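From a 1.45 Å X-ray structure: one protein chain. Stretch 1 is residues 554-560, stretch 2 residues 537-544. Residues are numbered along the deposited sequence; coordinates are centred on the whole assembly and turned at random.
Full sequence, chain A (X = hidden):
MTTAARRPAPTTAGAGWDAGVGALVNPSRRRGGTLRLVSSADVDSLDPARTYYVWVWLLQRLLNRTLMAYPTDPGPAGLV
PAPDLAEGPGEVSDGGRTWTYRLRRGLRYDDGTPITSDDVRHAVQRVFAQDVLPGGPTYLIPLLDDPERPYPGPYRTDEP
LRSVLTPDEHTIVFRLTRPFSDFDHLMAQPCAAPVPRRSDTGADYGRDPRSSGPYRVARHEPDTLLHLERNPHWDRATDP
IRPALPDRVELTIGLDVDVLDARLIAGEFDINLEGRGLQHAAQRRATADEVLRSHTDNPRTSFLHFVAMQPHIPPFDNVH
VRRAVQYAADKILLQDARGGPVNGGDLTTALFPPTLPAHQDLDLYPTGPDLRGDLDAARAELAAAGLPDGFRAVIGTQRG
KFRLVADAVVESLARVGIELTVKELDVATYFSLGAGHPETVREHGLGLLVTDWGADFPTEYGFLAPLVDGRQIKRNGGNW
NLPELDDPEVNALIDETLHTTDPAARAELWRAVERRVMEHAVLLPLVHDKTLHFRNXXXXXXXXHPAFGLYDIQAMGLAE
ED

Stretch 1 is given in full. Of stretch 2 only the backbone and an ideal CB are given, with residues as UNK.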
ATOM      1  N   GLN A 554      -2.899  11.493 -12.021  1.00  7.15           N
ATOM      2  CA  GLN A 554      -2.100  12.609 -12.527  1.00  7.46           C
ATOM      3  C   GLN A 554      -1.893  12.571 -14.046  1.00  7.74           C
ATOM      4  O   GLN A 554      -1.644  13.602 -14.662  1.00  8.05           O
ATOM      5  CB  GLN A 554      -0.760  12.708 -11.786  1.00  7.69           C
ATOM      6  CG  GLN A 554       0.246  11.608 -12.095  1.00  7.35           C
ATOM      7  CD  GLN A 554       1.058  11.888 -13.343  1.00  8.57           C
ATOM      8  OE1 GLN A 554       1.232  13.045 -13.735  1.00  8.73           O
ATOM      9  NE2 GLN A 554       1.572  10.833 -13.970  1.00  8.13           N
ATOM     10  N   ALA A 555      -1.989  11.380 -14.631  1.00  7.59           N
ATOM     11  CA  ALA A 555      -1.772  11.207 -16.068  1.00  7.59           C
ATOM     12  C   ALA A 555      -2.998  11.564 -16.909  1.00  7.42           C
ATOM     13  O   ALA A 555      -2.894  11.736 -18.125  1.00  7.80           O
ATOM     14  CB  ALA A 555      -1.342   9.783 -16.358  1.00  7.35           C
ATOM     15  N   MET A 556      -4.153  11.677 -16.260  1.00  7.38           N
ATOM     16  CA  MET A 556      -5.428  11.804 -16.957  1.00  7.69           C
ATOM     17  C   MET A 556      -5.660  13.185 -17.539  1.00  7.71           C
ATOM     18  O   MET A 556      -5.201  14.187 -16.997  1.00  8.29           O
ATOM     19  CB  MET A 556      -6.579  11.469 -16.019  1.00  7.72           C
ATOM     20  CG  MET A 556      -6.631  10.025 -15.602  1.00  8.01           C
ATOM     21  SD  MET A 556      -7.859   9.789 -14.319  1.00  7.92           S
ATOM     22  CE  MET A 556      -7.760   8.011 -14.135  1.00  9.10           C
ATOM     23  N   GLY A 557      -6.395  13.220 -18.646  1.00  7.58           N
ATOM     24  CA  GLY A 557      -6.919  14.466 -19.192  1.00  7.90           C
ATOM     25  C   GLY A 557      -8.382  14.307 -19.558  1.00  8.54           C
ATOM     26  O   GLY A 557      -9.014  13.305 -19.218  1.00  7.82           O
ATOM     27  N   LEU A 558      -8.909  15.303 -20.261  1.00  9.33           N
ATOM     28  CA  LEU A 558     -10.291  15.289 -20.729  1.00 10.49           C
ATOM     29  C   LEU A 558     -10.309  15.397 -22.246  1.00 11.70           C
ATOM     30  O   LEU A 558      -9.519  16.146 -22.830  1.00 11.73           O
ATOM     31  CB  LEU A 558     -11.091  16.453 -20.123  1.00 10.60           C
ATOM     32  CG  LEU A 558     -11.420  16.491 -18.621  1.00 10.89           C
ATOM     33  CD1 LEU A 558     -12.056  15.176 -18.157  1.00 10.88           C
ATOM     34  CD2 LEU A 558     -10.207  16.858 -17.756  1.00 11.52           C
ATOM     35  N   ALA A 559     -11.200  14.638 -22.879  1.00 13.24           N
ATOM     36  CA  ALA A 559     -11.388  14.721 -24.324  1.00 14.98           C
ATOM     37  C   ALA A 559     -12.102  16.022 -24.683  1.00 16.34           C
ATOM     38  O   ALA A 559     -12.924  16.522 -23.910  1.00 16.75           O
ATOM     39  CB  ALA A 559     -12.173  13.523 -24.826  1.00 14.90           C
ATOM     40  N   GLU A 560     -11.776  16.564 -25.854  1.00 18.14           N
ATOM     41  CA  GLU A 560     -12.367  17.815 -26.333  1.00 19.60           C
ATOM     42  C   GLU A 560     -13.861  17.634 -26.583  1.00 19.89           C
ATOM     43  O   GLU A 560     -14.319  16.523 -26.865  1.00 20.46           O
ATOM     44  CB  GLU A 560     -11.684  18.264 -27.626  1.00 20.16           C
ATOM     45  CG  GLU A 560     -11.489  19.774 -27.760  1.00 22.17           C
ATOM     46  CD  GLU A 560     -10.026  20.190 -27.664  1.00 24.69           C
ATOM     47  OE1 GLU A 560      -9.175  19.528 -28.300  1.00 26.48           O
ATOM     48  OE2 GLU A 560      -9.726  21.185 -26.967  1.00 26.11           O
ATOM     49  N   UNK A 537     -15.630   7.167 -20.625  1.00  8.03           N
ATOM     50  CA  UNK A 537     -14.896   7.108 -21.903  1.00  8.10           C
ATOM     51  C   UNK A 537     -14.226   8.411 -22.380  1.00  8.00           C
ATOM     52  O   UNK A 537     -13.345   8.365 -23.250  1.00  8.64           O
ATOM     53  CB  UNK A 537     -15.865   6.647 -22.993  1.00  8.10           C
ATOM     54  N   UNK A 538     -14.635   9.547 -21.818  1.00  7.98           N
ATOM     55  CA  UNK A 538     -14.063  10.850 -22.188  1.00  8.28           C
ATOM     56  C   UNK A 538     -12.820  11.229 -21.387  1.00  8.27           C
ATOM     57  O   UNK A 538     -12.239  12.292 -21.604  1.00  8.86           O
ATOM     58  CB  UNK A 538     -15.121  11.941 -22.010  1.00  8.28           C
ATOM     59  N   UNK A 539     -12.424  10.372 -20.453  1.00  7.93           N
ATOM     60  CA  UNK A 539     -11.183  10.581 -19.717  1.00  7.39           C
ATOM     61  C   UNK A 539     -10.036  10.009 -20.537  1.00  7.51           C
ATOM     62  O   UNK A 539     -10.106   8.876 -21.020  1.00  7.58           O
ATOM     63  CB  UNK A 539     -11.242   9.937 -18.330  1.00  7.39           C
ATOM     64  N   UNK A 540      -8.989  10.807 -20.712  1.00  7.48           N
ATOM     65  CA  UNK A 540      -7.852  10.404 -21.525  1.00  7.73           C
ATOM     66  C   UNK A 540      -6.706   9.883 -20.658  1.00  7.61           C
ATOM     67  O   UNK A 540      -6.562  10.287 -19.502  1.00  7.40           O
ATOM     68  CB  UNK A 540      -7.374  11.578 -22.382  1.00  7.73           C
ATOM     69  N   UNK A 541      -5.901   8.983 -21.221  1.00  7.78           N
ATOM     70  CA  UNK A 541      -4.720   8.432 -20.556  1.00  7.98           C
ATOM     71  C   UNK A 541      -5.031   7.709 -19.251  1.00  7.83           C
ATOM     72  O   UNK A 541      -4.357   7.916 -18.235  1.00  7.95           O
ATOM     73  CB  UNK A 541      -3.718   9.555 -20.280  1.00  7.98           C
ATOM     74  N   UNK A 542      -6.044   6.849 -19.294  1.00  7.28           N
ATOM     75  CA  UNK A 542      -6.418   6.052 -18.131  1.00  7.29           C
ATOM     76  C   UNK A 542      -5.647   4.738 -18.112  1.00  7.09           C
ATOM     77  O   UNK A 542      -5.672   3.979 -19.083  1.00  7.44           O
ATOM     78  CB  UNK A 542      -7.924   5.784 -18.125  1.00  7.29           C
ATOM     79  N   UNK A 543      -4.969   4.467 -17.003  1.00  7.03           N
ATOM     80  CA  UNK A 543      -4.300   3.179 -16.825  1.00  7.32           C
ATOM     81  C   UNK A 543      -4.151   2.885 -15.342  1.00  7.29           C
ATOM     82  O   UNK A 543      -4.001   3.805 -14.530  1.00  7.32           O
ATOM     83  CB  UNK A 543      -2.934   3.169 -17.515  1.00  7.32           C
ATOM     84  N   UNK A 544      -4.204   1.602 -14.996  1.00  7.50           N
ATOM     85  CA  UNK A 544      -3.945   1.171 -13.633  1.00  7.73           C
ATOM     86  C   UNK A 544      -2.444   1.246 -13.396  1.00  7.78           C
ATOM     87  O   UNK A 544      -1.663   0.594 -14.096  1.00  8.13           O
ATOM     88  CB  UNK A 544      -4.479  -0.240 -13.381  1.00  7.73           C
TER

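Stretch 2 runs antiparallel to stretch 1, and its backbone already fixes much of the pairing. Position 537 has no atom of stretch 1 within 5.5 Å of its CB, so the contact sets no requirement; its phi of -68° is one that proline tolerates, and the residue is Pro537.

At 538 the carbonyl matters first: its O accepts a hydrogen bond from Ala559 N at 2.9 Å, which any residue could provide. The CB points sideways, 4.4 Å from Ala559 CB, with Leu558 nearby, so an apolar or aromatic side chain would suit. It is Trp538; with chi1 p, the ring presents its edge to Leu558, CD1 of Trp538 lying 4.3 Å from CD1 of Leu558.

Position 539 is a strand residue forming a non-hydrogen-bonded pair with Leu558. Its CB lies on the same sheet face as the Leu558 side chain, 5.2 Å from Met556 SD and 5.3 Å from Leu558 CD1. Valine, isoleucine or leucine would fit this greasy setting, the beta-branched pair also favouring extended backbone. Val539 places CG1 3.9 Å from Met556 SD, while its CA makes a CA-H...O contact of 3.5 Å with Gly557 O.

Position 540 pairs with Gly557 through two hydrogen bonds: its N donates to Gly557 O (2.9 Å), and its O accepts from Gly557 N (3.1 Å). The CB turns to the opposite face from 539, where Gly557 offers no side chain, leaving room above its backbone. Serine, threonine or valine are plausible. Thr540 is found. Its OG1 occupies the space over the glycine, 3.0 Å from Gly557 N; an ideal CB on Gly557 would clash, only 2.7 Å from OG1. A water hydrogen-bonds to Thr540 OG1 (its O to OG1, 2.8 Å) and donates to Leu558 O (2.8 Å), bridging the strands.

At 541 phi/psi of 60/47 is left-handed, favouring glycine, asparagine or aspartate. The CB points toward stretch 1, a tight 3.2 Å from Ala555 O, so an acidic group would be less welcome than an amide. Asn541 meets both demands, and its amide is hydrogen-bonded elsewhere in the structure.

The CB at 542 points sideways, 4.6 Å from Met556 CE, inviting a modest apolar group. Val542 answers with CG1, 4.1 Å from Met556 CE.

At 543 the CB has no near neighbour in stretch 1, so only a long side chain could reach back to Ala555. Tyr543 does so, its ring edge bringing CE2 to 3.8 Å from Ala555 CB.

Position 544 is out of reach and unconstrained here; it is Val544.

Stretch 2 (537-544) PWVTNVYV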
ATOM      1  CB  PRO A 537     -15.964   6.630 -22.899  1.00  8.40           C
ATOM      2  CG  PRO A 537     -17.268   7.047 -22.294  1.00  7.95           C
ATOM      3  CD  PRO A 537     -17.078   6.946 -20.804  1.00  8.21           C
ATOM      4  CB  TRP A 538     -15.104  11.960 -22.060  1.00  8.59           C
ATOM      5  CG  TRP A 538     -15.729  12.030 -20.706  1.00  8.40           C
ATOM      6  CD1 TRP A 538     -15.249  12.685 -19.606  1.00  9.26           C
ATOM      7  CD2 TRP A 538     -16.958  11.418 -20.309  1.00  8.30           C
ATOM      8  NE1 TRP A 538     -16.112  12.517 -18.545  1.00  9.05           N
ATOM      9  CE2 TRP A 538     -17.167  11.743 -18.951  1.00  8.31           C
ATOM     10  CE3 TRP A 538     -17.907  10.628 -20.972  1.00  8.30           C
ATOM     11  CZ2 TRP A 538     -18.289  11.304 -18.242  1.00  9.77           C
ATOM     12  CZ3 TRP A 538     -19.022  10.196 -20.268  1.00  8.80           C
ATOM     13  CH2 TRP A 538     -19.199  10.532 -18.916  1.00  9.01           C
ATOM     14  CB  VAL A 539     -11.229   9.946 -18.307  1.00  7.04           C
ATOM     15  CG1 VAL A 539     -10.000  10.339 -17.501  1.00  7.30           C
ATOM     16  CG2 VAL A 539     -12.499  10.387 -17.569  1.00  7.32           C
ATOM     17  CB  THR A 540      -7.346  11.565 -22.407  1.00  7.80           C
ATOM     18  OG1 THR A 540      -6.912  12.645 -21.577  1.00  8.53           O
ATOM     19  CG2 THR A 540      -8.452  12.061 -23.335  1.00  7.96           C
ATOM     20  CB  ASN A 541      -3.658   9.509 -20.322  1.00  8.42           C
ATOM     21  CG  ASN A 541      -3.395  10.339 -21.557  1.00  9.02           C
ATOM     22  OD1 ASN A 541      -2.882   9.843 -22.556  1.00  9.27           O
ATOM     23  ND2 ASN A 541      -3.765  11.610 -21.501  1.00 11.12           N
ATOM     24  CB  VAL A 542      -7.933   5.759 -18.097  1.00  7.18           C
ATOM     25  CG1 VAL A 542      -8.290   4.955 -16.848  1.00  7.97           C
ATOM     26  CG2 VAL A 542      -8.732   7.046 -18.128  1.00  7.95           C
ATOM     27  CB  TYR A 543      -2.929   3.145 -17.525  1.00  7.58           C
ATOM     28  CG  TYR A 543      -1.841   3.944 -16.835  1.00  7.32           C
ATOM     29  CD1 TYR A 543      -0.935   3.323 -15.973  1.00  7.11           C
ATOM     30  CD2 TYR A 543      -1.718   5.317 -17.044  1.00  7.15           C
ATOM     31  CE1 TYR A 543       0.070   4.049 -15.332  1.00  6.86           C
ATOM     32  CE2 TYR A 543      -0.719   6.058 -16.405  1.00  7.31           C
ATOM     33  CZ  TYR A 543       0.171   5.412 -15.554  1.00  7.23           C
ATOM     34  OH  TYR A 543       1.162   6.130 -14.917  1.00  8.69           O
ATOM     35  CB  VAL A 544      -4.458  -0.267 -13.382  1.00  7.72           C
ATOM     36  CG1 VAL A 544      -4.194  -0.686 -11.945  1.00  8.48           C
ATOM     37  CG2 VAL A 544      -5.949  -0.364 -13.687  1.00  8.14           C
TER
HETATM   38  O   HOH W   1      -6.855  15.152 -22.872  1.00 10.01           O
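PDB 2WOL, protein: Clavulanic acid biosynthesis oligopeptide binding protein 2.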